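Local coordinates for protein putative zinc protease (PDB 3IH6) that probably acts as a zinc-dependent metalloendopeptidase of the M16 family, this chain being one fragment that includes part of an inactive-type domain, at residues A124-K127 with W128-W132; F159-R162 with D163-R166; P115-Q118 with E119-E122; Y136-P139 with E140-G143; L170-V173 with Q174-A177. All coordinates share one frame; numbering follows the deposited sequence.

The five contacts illustrate how side chains three to five residues apart shape the helices of an alpha-beta domain that also carries a five-stranded antiparallel sheet. Along the chain the order is interaction 3, 1, 4, 2 and 5. Interactions 3 and 1 share helix 118-136; interaction 4 opens helix 139-152, interaction 2 lies on helix 157-167 and interaction 5 on helix 170-180. Interactions 3 and 5, centres about 10 Å apart, touch through Phe116 and Gln174; in interactions 1 and 2 Arg125 meets Val165, and Trp128 and Trp132 meet Arg162. Interaction 4 lies about 30 Å, between centres, from interactions 3 and 5. Interactions 1 to 4 also border other subunits, and these helices serve both intrachain packing and the assembly.

Interaction 1: A124-K127 with W128-W132; sequences ARSK and WLTAW
In the middle of helix 118-136, Thr130 adds a side-chain bond to Ser126 O, alongside the backbone pattern. Within 124-132 the regular i to i+4 bonds run from Trp128 N to Ala124 O, Leu129 N to Arg125 O, Thr130 N to Ser126 O and Ala131 N to Lys127 O. The carbonyl of Ser126 does double duty. Besides Thr130 N at 3.0 Å, it accepts the hydroxyl of Thr130, with OG1 to Ser126 O at 2.7 Å. The two donors arrive from opposite faces of the carbonyl plane, and the hydroxyl stands well above it, 39° out. Thr130 achieves this by setting OG1 beside its own backbone N (chi1 -55°), which turns the oxygen back toward the preceding turn and gives the hydroxyl a partner inside the helix.

On an adjacent side of the helix, Arg125 and Leu129 lie side by side and point the same way. Methyl CD1 of Leu129 rests against the aliphatic part of the arginine, 3.9 Å from Arg125 CD, while the guanidinium carries on to a salt bridge with Glu122 and to backbone oxygens of Val165 and Ala168.

Trp128 leans over toward helix 157-167, packing on Gln161 and Val165, and its NE1 binds Asp45 of helix 39-52. Leu129 also meets Val165, whereas Arg125 and Leu129 pack on Pro8 of the second subunit. Helix 118-136 thus lies against two helices of its own chain and a neighbouring subunit.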
# COMPACT_ATOMS: atom_id res chain seq x y z
N ALA E 124 -1.19 -20.88 -12.64
CA ALA E 124 -1.97 -20.64 -11.43
C ALA E 124 -1.15 -20.86 -10.16
O ALA E 124 -1.30 -20.09 -9.18
CB ALA E 124 -3.17 -21.52 -11.43
N ARG E 125 -0.25 -21.86 -10.20
CA ARG E 125 0.64 -22.14 -9.06
C ARG E 125 1.59 -20.99 -8.81
O ARG E 125 1.77 -20.56 -7.67
CB ARG E 125 1.44 -23.45 -9.24
CG ARG E 125 1.87 -24.06 -7.90
CD ARG E 125 3.16 -24.92 -7.90
NE ARG E 125 3.30 -25.80 -9.07
CZ ARG E 125 2.78 -27.02 -9.17
NH1 ARG E 125 2.99 -27.71 -10.28
NH2 ARG E 125 2.07 -27.56 -8.19
N SER E 126 2.23 -20.50 -9.87
CA SER E 126 3.18 -19.37 -9.69
C SER E 126 2.51 -18.14 -9.06
O SER E 126 3.04 -17.54 -8.10
CB SER E 126 3.90 -19.01 -10.99
OG SER E 126 4.95 -18.07 -10.71
N LYS E 127 1.33 -17.78 -9.58
CA LYS E 127 0.56 -16.65 -9.06
C LYS E 127 0.25 -16.82 -7.56
O LYS E 127 0.44 -15.89 -6.75
CB LYS E 127 -0.74 -16.50 -9.85
CG LYS E 127 -1.67 -15.42 -9.30
CD LYS E 127 -2.96 -15.32 -10.12
CE LYS E 127 -3.41 -13.87 -10.19
NZ LYS E 127 -4.35 -13.53 -9.10
N TRP E 128 -0.23 -18.01 -7.22
CA TRP E 128 -0.64 -18.36 -5.84
C TRP E 128 0.53 -18.24 -4.89
O TRP E 128 0.39 -17.63 -3.82
CB TRP E 128 -1.21 -19.80 -5.79
CG TRP E 128 -2.03 -20.05 -4.54
CD1 TRP E 128 -3.38 -20.05 -4.45
CD2 TRP E 128 -1.54 -20.28 -3.20
NE1 TRP E 128 -3.76 -20.28 -3.16
CE2 TRP E 128 -2.66 -20.42 -2.37
CE3 TRP E 128 -0.25 -20.40 -2.64
CZ2 TRP E 128 -2.56 -20.70 -1.00
CZ3 TRP E 128 -0.14 -20.65 -1.27
CH2 TRP E 128 -1.30 -20.79 -0.46
N LEU E 129 1.69 -18.79 -5.29
CA LEU E 129 2.87 -18.83 -4.41
C LEU E 129 3.51 -17.47 -4.21
O LEU E 129 3.97 -17.18 -3.11
CB LEU E 129 3.91 -19.87 -4.84
CG LEU E 129 3.41 -21.31 -4.74
CD1 LEU E 129 4.42 -22.26 -5.34
CD2 LEU E 129 3.05 -21.73 -3.31
N THR E 130 3.53 -16.64 -5.25
CA THR E 130 3.96 -15.23 -5.21
C THR E 130 3.14 -14.42 -4.21
O THR E 130 3.69 -13.62 -3.46
CB THR E 130 3.79 -14.58 -6.64
OG1 THR E 130 4.51 -15.36 -7.60
CG2 THR E 130 4.28 -13.16 -6.69
N ALA E 131 1.82 -14.61 -4.24
CA ALA E 131 0.90 -13.91 -3.30
C ALA E 131 1.24 -14.35 -1.89
O ALA E 131 1.38 -13.51 -1.01
CB ALA E 131 -0.55 -14.20 -3.62
N TRP E 132 1.47 -15.66 -1.72
CA TRP E 132 1.82 -16.25 -0.44
C TRP E 132 3.13 -15.70 0.16
O TRP E 132 3.18 -15.40 1.34
CB TRP E 132 1.87 -17.80 -0.49
CG TRP E 132 1.94 -18.40 0.92
CD1 TRP E 132 0.88 -18.81 1.71
CD2 TRP E 132 3.12 -18.59 1.73
NE1 TRP E 132 1.33 -19.26 2.92
CE2 TRP E 132 2.69 -19.12 2.96
CE3 TRP E 132 4.48 -18.36 1.52
CZ2 TRP E 132 3.60 -19.45 3.98
CZ3 TRP E 132 5.38 -18.68 2.54
CH2 TRP E 132 4.92 -19.21 3.75

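Interaction 2: F159-R162 with D163-R166; sequences FLQR and DRVR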
# COMPACT_ATOMS: atom_id res chain seq x y z
N PHE E 159 0.13 -22.47 6.54
CA PHE E 159 1.27 -23.17 6.00
C PHE E 159 0.93 -24.38 5.16
O PHE E 159 1.62 -24.67 4.17
CB PHE E 159 2.24 -23.56 7.12
CG PHE E 159 2.79 -22.40 7.84
CD1 PHE E 159 3.81 -21.64 7.26
CD2 PHE E 159 2.27 -22.01 9.06
CE1 PHE E 159 4.32 -20.53 7.93
CE2 PHE E 159 2.78 -20.92 9.71
CZ PHE E 159 3.81 -20.18 9.14
N LEU E 160 -0.13 -25.08 5.55
CA LEU E 160 -0.50 -26.31 4.88
C LEU E 160 -1.00 -26.04 3.46
O LEU E 160 -0.63 -26.80 2.55
CB LEU E 160 -1.52 -27.12 5.69
CG LEU E 160 -2.13 -28.40 5.08
CD1 LEU E 160 -1.10 -29.50 4.72
CD2 LEU E 160 -3.22 -28.97 6.01
N GLN E 161 -1.78 -24.96 3.29
CA GLN E 161 -2.34 -24.60 1.98
C GLN E 161 -1.17 -24.35 1.03
O GLN E 161 -1.16 -24.84 -0.10
CB GLN E 161 -3.31 -23.39 2.01
CG GLN E 161 -4.66 -23.51 2.81
CD GLN E 161 -5.55 -24.70 2.43
OE1 GLN E 161 -5.07 -25.76 2.04
NE2 GLN E 161 -6.88 -24.53 2.59
N ARG E 162 -0.16 -23.62 1.52
CA ARG E 162 1.07 -23.40 0.76
C ARG E 162 1.72 -24.71 0.33
O ARG E 162 2.10 -24.86 -0.84
CB ARG E 162 2.07 -22.57 1.60
CG ARG E 162 3.17 -21.89 0.79
CD ARG E 162 4.41 -22.73 0.70
NE ARG E 162 5.03 -22.82 2.01
CZ ARG E 162 6.30 -22.53 2.25
NH1 ARG E 162 6.77 -22.63 3.50
NH2 ARG E 162 7.10 -22.16 1.26
N ASP E 163 1.83 -25.66 1.26
CA ASP E 163 2.49 -26.93 0.96
C ASP E 163 1.72 -27.72 -0.07
O ASP E 163 2.31 -28.28 -1.00
CB ASP E 163 2.76 -27.77 2.21
CG ASP E 163 3.94 -27.23 3.04
OD1 ASP E 163 4.87 -26.63 2.44
OD2 ASP E 163 3.90 -27.38 4.28
N ARG E 164 0.40 -27.74 0.08
CA ARG E 164 -0.51 -28.42 -0.85
C ARG E 164 -0.44 -27.80 -2.24
O ARG E 164 -0.55 -28.49 -3.23
CB ARG E 164 -1.93 -28.30 -0.34
CG ARG E 164 -2.23 -29.22 0.83
CD ARG E 164 -3.55 -28.86 1.47
NE ARG E 164 -3.97 -29.94 2.37
CZ ARG E 164 -5.01 -29.91 3.21
NH1 ARG E 164 -5.78 -28.83 3.32
NH2 ARG E 164 -5.25 -30.96 3.95
N VAL E 165 -0.26 -26.49 -2.31
CA VAL E 165 -0.16 -25.81 -3.61
C VAL E 165 1.16 -26.14 -4.30
O VAL E 165 1.18 -26.49 -5.48
CB VAL E 165 -0.37 -24.28 -3.49
CG1 VAL E 165 0.19 -23.53 -4.73
CG2 VAL E 165 -1.83 -23.98 -3.28
N ARG E 166 2.27 -26.06 -3.57
CA ARG E 166 3.56 -26.38 -4.20
C ARG E 166 3.68 -27.83 -4.68
O ARG E 166 4.46 -28.09 -5.58
CB ARG E 166 4.74 -25.96 -3.34
CG ARG E 166 4.72 -26.48 -1.95
CD ARG E 166 5.66 -25.67 -1.08
NE ARG E 166 6.98 -26.28 -0.94
CZ ARG E 166 7.23 -27.37 -0.22
NH1 ARG E 166 6.25 -28.01 0.41
NH2 ARG E 166 8.48 -27.84 -0.16
O HOH W 1 -6.59 -27.49 0.54
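Arg164 presents one face of its guanidinium to methyl CD2 of Leu160, an unusual pairing of a charged plane with a methyl group one helical turn back. Leu160 CD2 sits over the centre of that face, 3.5 Å from Arg164 CZ. CG of the arginine lies beside its backbone N (chi1 -75°), turning the chain toward the preceding turn, and extension from CG to NE carries the guanidinium to Leu160. At the edge of the same plane lies Gln161 OE1, which takes a weak hydrogen bond from Arg164 NH1 at 3.4 Å; the amide and guanidinium planes are turned 54° apart. A water adds a second link, 2.7 Å from Gln161 OE1 and weakly bound to Arg164 NH1, while NH2 goes to the carbonyl of Gly37.

Charges gather on another side of the helix. Asp163 OD1 pairs with Arg166 NH1 at 2.8 Å and, more loosely, with Arg162 NE at 3.8 Å. The oxygen lies well out of the Arg162 guanidinium plane, so this second link is one of charge without a directed N-H. The two arginines also meet through their aliphatic parts, Arg162 CD to Arg166 CD at 3.7 Å. Asp163 OD2 is hydrogen-bonded to Tyr191 OH of the third subunit, and Arg162 makes a cation-pi contact with Trp132.

A single carboxylate therefore probably offsets two positive charges; Arg162 NE, buried without a hydrogen-bond partner in the model, is probably compensated by it in part.

Interaction 3: P115-Q118 with E119-E122; sequences PFSQ and EELE
A capping box starts helix 118-136: Ser117 at the N-cap and Glu120 three residues on exchange hydrogen bonds between side chain and backbone. In one direction Ser117 OG accepts from Glu120 N at 2.8 Å. In the other, Ser117 N points almost straight at Glu120 OE1, at 2.9 Å and 173°, meeting that oxygen on its anti side and somewhat out of the carboxylate plane. The serine hydroxyl is brought over the helix start by a chi1 of 70°, and it also makes a weak bond to Glu120 OE1. The other carboxylate oxygen, OE2, forms a salt bridge with Arg58.

Backbone bonds complete the first turn, Leu121 N to Ser117 O and Glu122 N to Gln118 O.

Packing involves Phe116, whose ring presents its edge to Glu120 OE1, with the ring and carboxylate planes 77° apart. The same ring reaches Ala47 and Ile50 of helix 39-52, and Leu170 and Ala177 of helix 170-180.

A weaker polar pair spans the first turn. Glu122 is principally the salt-bridge partner of Arg125, yet the chain of Gln118, bent at chi2, brings its amide across to give a weak hydrogen bond from Gln118 NE2 to Glu122 OE2 at 3.0 Å.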
# COMPACT_ATOMS: atom_id res chain seq x y z
N PRO E 115 -9.45 -31.00 -20.19
CA PRO E 115 -8.65 -31.02 -18.95
C PRO E 115 -7.53 -29.97 -18.90
O PRO E 115 -6.90 -29.68 -19.90
CB PRO E 115 -8.02 -32.40 -18.96
CG PRO E 115 -7.91 -32.75 -20.39
CD PRO E 115 -9.13 -32.15 -21.05
N PHE E 116 -7.31 -29.40 -17.73
CA PHE E 116 -6.18 -28.52 -17.51
C PHE E 116 -4.86 -29.10 -18.06
O PHE E 116 -4.58 -30.31 -17.94
CB PHE E 116 -6.05 -28.26 -16.00
CG PHE E 116 -7.25 -27.57 -15.38
CD1 PHE E 116 -7.73 -27.95 -14.13
CD2 PHE E 116 -7.90 -26.52 -16.04
CE1 PHE E 116 -8.84 -27.30 -13.55
CE2 PHE E 116 -9.05 -25.87 -15.47
CZ PHE E 116 -9.51 -26.27 -14.25
N SER E 117 -4.06 -28.21 -18.66
CA SER E 117 -2.71 -28.53 -19.09
C SER E 117 -1.75 -28.32 -17.92
O SER E 117 -2.08 -27.57 -16.97
CB SER E 117 -2.30 -27.59 -20.20
OG SER E 117 -2.12 -26.28 -19.66
N GLN E 118 -0.57 -28.94 -18.01
CA GLN E 118 0.50 -28.78 -16.99
C GLN E 118 0.88 -27.32 -16.86
O GLN E 118 1.00 -26.80 -15.74
CB GLN E 118 1.75 -29.62 -17.34
CG GLN E 118 2.80 -29.76 -16.21
CD GLN E 118 2.20 -30.07 -14.85
OE1 GLN E 118 1.28 -30.88 -14.71
NE2 GLN E 118 2.69 -29.37 -13.82
N GLU E 119 1.04 -26.68 -18.03
CA GLU E 119 1.37 -25.24 -18.14
C GLU E 119 0.32 -24.34 -17.48
O GLU E 119 0.65 -23.31 -16.88
CB GLU E 119 1.51 -24.89 -19.64
CG GLU E 119 1.94 -23.44 -19.95
CD GLU E 119 2.06 -23.17 -21.45
OE1 GLU E 119 2.16 -24.15 -22.22
OE2 GLU E 119 2.07 -21.99 -21.88
N GLU E 120 -0.95 -24.73 -17.58
CA GLU E 120 -2.01 -23.94 -16.94
C GLU E 120 -1.92 -23.99 -15.42
O GLU E 120 -2.17 -22.96 -14.74
CB GLU E 120 -3.39 -24.41 -17.37
CG GLU E 120 -3.75 -23.80 -18.71
CD GLU E 120 -4.98 -24.42 -19.32
OE1 GLU E 120 -5.26 -25.61 -19.02
OE2 GLU E 120 -5.68 -23.71 -20.07
N LEU E 121 -1.55 -25.18 -14.93
CA LEU E 121 -1.38 -25.39 -13.51
C LEU E 121 -0.18 -24.61 -13.02
O LEU E 121 -0.22 -24.01 -11.93
CB LEU E 121 -1.22 -26.88 -13.15
CG LEU E 121 -0.84 -27.19 -11.69
CD1 LEU E 121 -1.83 -26.63 -10.68
CD2 LEU E 121 -0.76 -28.66 -11.52
N GLU E 122 0.89 -24.60 -13.81
CA GLU E 122 2.06 -23.85 -13.39
C GLU E 122 1.74 -22.35 -13.39
O GLU E 122 2.24 -21.62 -12.54
CB GLU E 122 3.26 -24.13 -14.29
CG GLU E 122 3.87 -25.53 -14.21
CD GLU E 122 4.16 -25.97 -12.78
OE1 GLU E 122 4.26 -25.12 -11.86
OE2 GLU E 122 4.30 -27.19 -12.56

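Interaction 4: Y136-P139 with E140-G143; sequences YADP and EKVG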
# COMPACT_ATOMS: atom_id res chain seq x y z
N TYR E 136 3.71 -13.64 3.60
CA TYR E 136 4.63 -14.17 4.61
C TYR E 136 5.78 -13.20 5.00
O TYR E 136 6.25 -13.21 6.17
CB TYR E 136 5.12 -15.55 4.12
CG TYR E 136 6.26 -16.14 4.91
CD1 TYR E 136 6.03 -16.71 6.16
CD2 TYR E 136 7.56 -16.12 4.40
CE1 TYR E 136 7.09 -17.27 6.89
CE2 TYR E 136 8.62 -16.67 5.12
CZ TYR E 136 8.37 -17.24 6.36
OH TYR E 136 9.43 -17.78 7.08
N ALA E 137 6.21 -12.34 4.07
CA ALA E 137 7.32 -11.42 4.33
C ALA E 137 6.96 -10.21 5.22
O ALA E 137 7.84 -9.46 5.65
CB ALA E 137 7.96 -10.95 3.02
N ASP E 138 5.67 -10.07 5.51
CA ASP E 138 5.12 -8.98 6.33
C ASP E 138 4.47 -9.60 7.59
O ASP E 138 3.51 -10.35 7.49
CB ASP E 138 4.07 -8.20 5.51
CG ASP E 138 3.63 -6.88 6.18
OD1 ASP E 138 3.61 -6.75 7.45
OD2 ASP E 138 3.30 -5.96 5.42
N PRO E 139 5.03 -9.32 8.79
CA PRO E 139 4.37 -9.76 10.06
C PRO E 139 2.87 -9.37 10.16
O PRO E 139 2.06 -10.19 10.59
CB PRO E 139 5.18 -9.02 11.13
CG PRO E 139 6.56 -8.95 10.56
CD PRO E 139 6.39 -8.78 9.04
N GLU E 140 2.52 -8.14 9.79
CA GLU E 140 1.11 -7.71 9.73
C GLU E 140 0.24 -8.65 8.91
O GLU E 140 -0.79 -9.13 9.40
CB GLU E 140 0.96 -6.31 9.16
CG GLU E 140 -0.43 -5.74 9.36
CD GLU E 140 -0.42 -4.23 9.61
OE1 GLU E 140 0.47 -3.54 9.08
OE2 GLU E 140 -1.30 -3.73 10.34
N LYS E 141 0.66 -8.92 7.68
CA LYS E 141 -0.12 -9.78 6.80
C LYS E 141 -0.18 -11.24 7.27
O LYS E 141 -1.22 -11.92 7.13
CB LYS E 141 0.38 -9.68 5.36
CG LYS E 141 0.08 -8.35 4.70
CD LYS E 141 0.77 -8.28 3.34
CE LYS E 141 0.92 -6.86 2.89
NZ LYS E 141 2.09 -6.72 1.96
N VAL E 142 0.92 -11.74 7.82
CA VAL E 142 0.91 -13.09 8.39
C VAL E 142 -0.11 -13.19 9.53
O VAL E 142 -0.81 -14.18 9.65
CB VAL E 142 2.30 -13.48 8.93
CG1 VAL E 142 2.24 -14.83 9.71
CG2 VAL E 142 3.32 -13.55 7.79
N GLY E 143 -0.16 -12.17 10.39
CA GLY E 143 -1.05 -12.16 11.56
C GLY E 143 -2.50 -12.25 11.09
O GLY E 143 -3.31 -12.96 11.69
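Asp138 and Val142 hold the compact part of the turn that joins helix 118-136 to helix 139-152. Asp138 occupies the N-cap position and Pro139 follows it as the first helical residue. The carbonyl of Asp138 accepts from Val142 N at 3.0 Å in a nearly straight line (166°), and Gly143 N makes the next backbone bond, to Pro139 O. Methyl CG2 of Val142 closes in on two carbonyl oxygens: it is 3.2 Å from Asp138 O and 3.4 Å from Tyr136 O. Its approach to the tyrosine ring is more distant, with CG2 4.5 Å from Tyr136 CD1. CG2 is directed at these carbonyls because it sits beside Val142's own backbone N, with CG1 anti to that atom (chi1 172°).

The polar side is held less firmly. Asp138 OD1 takes a weak capping bond from Glu140 N at 2.9 Å, bent to 124°. The other oxygen, OD2, is 3.7 Å from Lys141 NZ, a long salt bridge, and the extended lysine chain crosses the aspartate at about a right angle. Both Glu140 and Lys141 are exposed. The negative carboxylate of Asp138 probably interacts favourably with the helix N-terminus.

Tyr136, the last residue of helix 118-136, stacks on Trp132 one turn earlier. In the third subunit its hydroxyl binds Gln90 of strand 84-90, its ring meets Tyr4 of strand 2-6 edge-to-face, and Val142 packs on Phe75 of strand 71-77. Pro139 packs on Gln134 in helix 118-136 of the fourth subunit.

Interaction 5: L170-V173 with Q174-A177; sequences LDDV and QRAA
Asp172 lies alongside Arg175, the two side chains pointing the same way, and its carboxylate is overlapped by the end of the arginine one turn on. Arg175 NH2 gives a hydrogen bond to Asp172 OD1 at 2.7 Å, part of a salt bridge. The approach is not in plane: the nitrogen comes from above the carboxylate, 53° out of it, and the two flat groups are turned 66° apart. A bend at chi3 (52°) doubles the arginine back, laying one face of its guanidinium over Asp172 O. The other terminal nitrogen, NH1, forms a salt bridge with Asp40; the guanidinium is thus paired with two carboxylates, an arrangement that probably favours its positive charge.

Asp172 O itself accepts from Ala176 N, and that donor stands above the carbonyl plane at 3.1 Å. The neighbouring bonds are Gln174 N to Leu170 O at 2.9 Å, Arg175 N to Asp171 O and Ala177 N to Val173 O. Beside them, Gln174 CB comes within 3.4 Å of Leu170 O, while Gln174 NE2 donates to Leu111 O and OE1 accepts from Phe116 N, joining the helix to the loop before helix 118-136.

Exposed Asp171, Asp172 and Arg175 contrast with Val173, which meets Leu46 and Leu121, and with buried Ala176 and Ala177. The arrangement is that of an amphipathic helix, with an i to i+3 salt bridge on its exposed face and Val173, Ala176 and Ala177 turned to helices 39-52 and 118-136.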
# COMPACT_ATOMS: atom_id res chain seq x y z
N LEU E 170 -1.61 -32.30 -11.28
CA LEU E 170 -2.62 -31.95 -12.27
C LEU E 170 -3.91 -32.78 -12.10
O LEU E 170 -5.01 -32.25 -12.22
CB LEU E 170 -2.04 -32.08 -13.67
CG LEU E 170 -2.82 -31.48 -14.84
CD1 LEU E 170 -2.86 -29.96 -14.71
CD2 LEU E 170 -2.25 -31.92 -16.17
N ASP E 171 -3.78 -34.08 -11.82
CA ASP E 171 -4.94 -34.95 -11.59
C ASP E 171 -5.85 -34.53 -10.43
O ASP E 171 -7.08 -34.63 -10.50
CB ASP E 171 -4.51 -36.42 -11.44
CG ASP E 171 -4.06 -37.04 -12.77
OD1 ASP E 171 -4.21 -36.36 -13.82
OD2 ASP E 171 -3.54 -38.19 -12.79
N ASP E 172 -5.23 -34.04 -9.36
CA ASP E 172 -5.97 -33.57 -8.18
C ASP E 172 -6.66 -32.23 -8.35
O ASP E 172 -7.75 -32.01 -7.80
CB ASP E 172 -5.05 -33.54 -6.97
CG ASP E 172 -4.60 -34.93 -6.58
OD1 ASP E 172 -5.39 -35.88 -6.77
OD2 ASP E 172 -3.46 -35.08 -6.09
N VAL E 173 -6.01 -31.32 -9.08
CA VAL E 173 -6.65 -30.07 -9.38
C VAL E 173 -7.81 -30.30 -10.37
O VAL E 173 -8.88 -29.74 -10.19
CB VAL E 173 -5.65 -28.98 -9.85
CG1 VAL E 173 -6.39 -27.68 -10.16
CG2 VAL E 173 -4.56 -28.73 -8.80
N GLN E 174 -7.59 -31.17 -11.38
CA GLN E 174 -8.66 -31.54 -12.32
C GLN E 174 -9.85 -32.12 -11.57
O GLN E 174 -10.99 -31.68 -11.73
CB GLN E 174 -8.17 -32.55 -13.36
CG GLN E 174 -9.22 -32.99 -14.40
CD GLN E 174 -9.48 -31.96 -15.49
OE1 GLN E 174 -8.68 -31.02 -15.70
NE2 GLN E 174 -10.61 -32.12 -16.20
N ARG E 175 -9.58 -33.15 -10.77
CA ARG E 175 -10.65 -33.85 -10.06
C ARG E 175 -11.46 -32.88 -9.19
O ARG E 175 -12.70 -32.93 -9.18
CB ARG E 175 -10.11 -34.97 -9.20
CG ARG E 175 -11.11 -35.43 -8.15
CD ARG E 175 -10.64 -36.63 -7.42
NE ARG E 175 -9.30 -36.43 -6.89
CZ ARG E 175 -9.01 -35.77 -5.77
NH1 ARG E 175 -9.99 -35.22 -5.05
NH2 ARG E 175 -7.74 -35.67 -5.38
N ALA E 176 -10.77 -32.00 -8.48
CA ALA E 176 -11.43 -30.98 -7.64
C ALA E 176 -12.39 -30.08 -8.44
O ALA E 176 -13.58 -29.94 -8.12
CB ALA E 176 -10.39 -30.15 -6.88
N ALA E 177 -11.88 -29.49 -9.50
CA ALA E 177 -12.71 -28.63 -10.34
C ALA E 177 -13.84 -29.42 -10.95
O ALA E 177 -14.99 -28.96 -10.93
CB ALA E 177 -11.86 -28.00 -11.45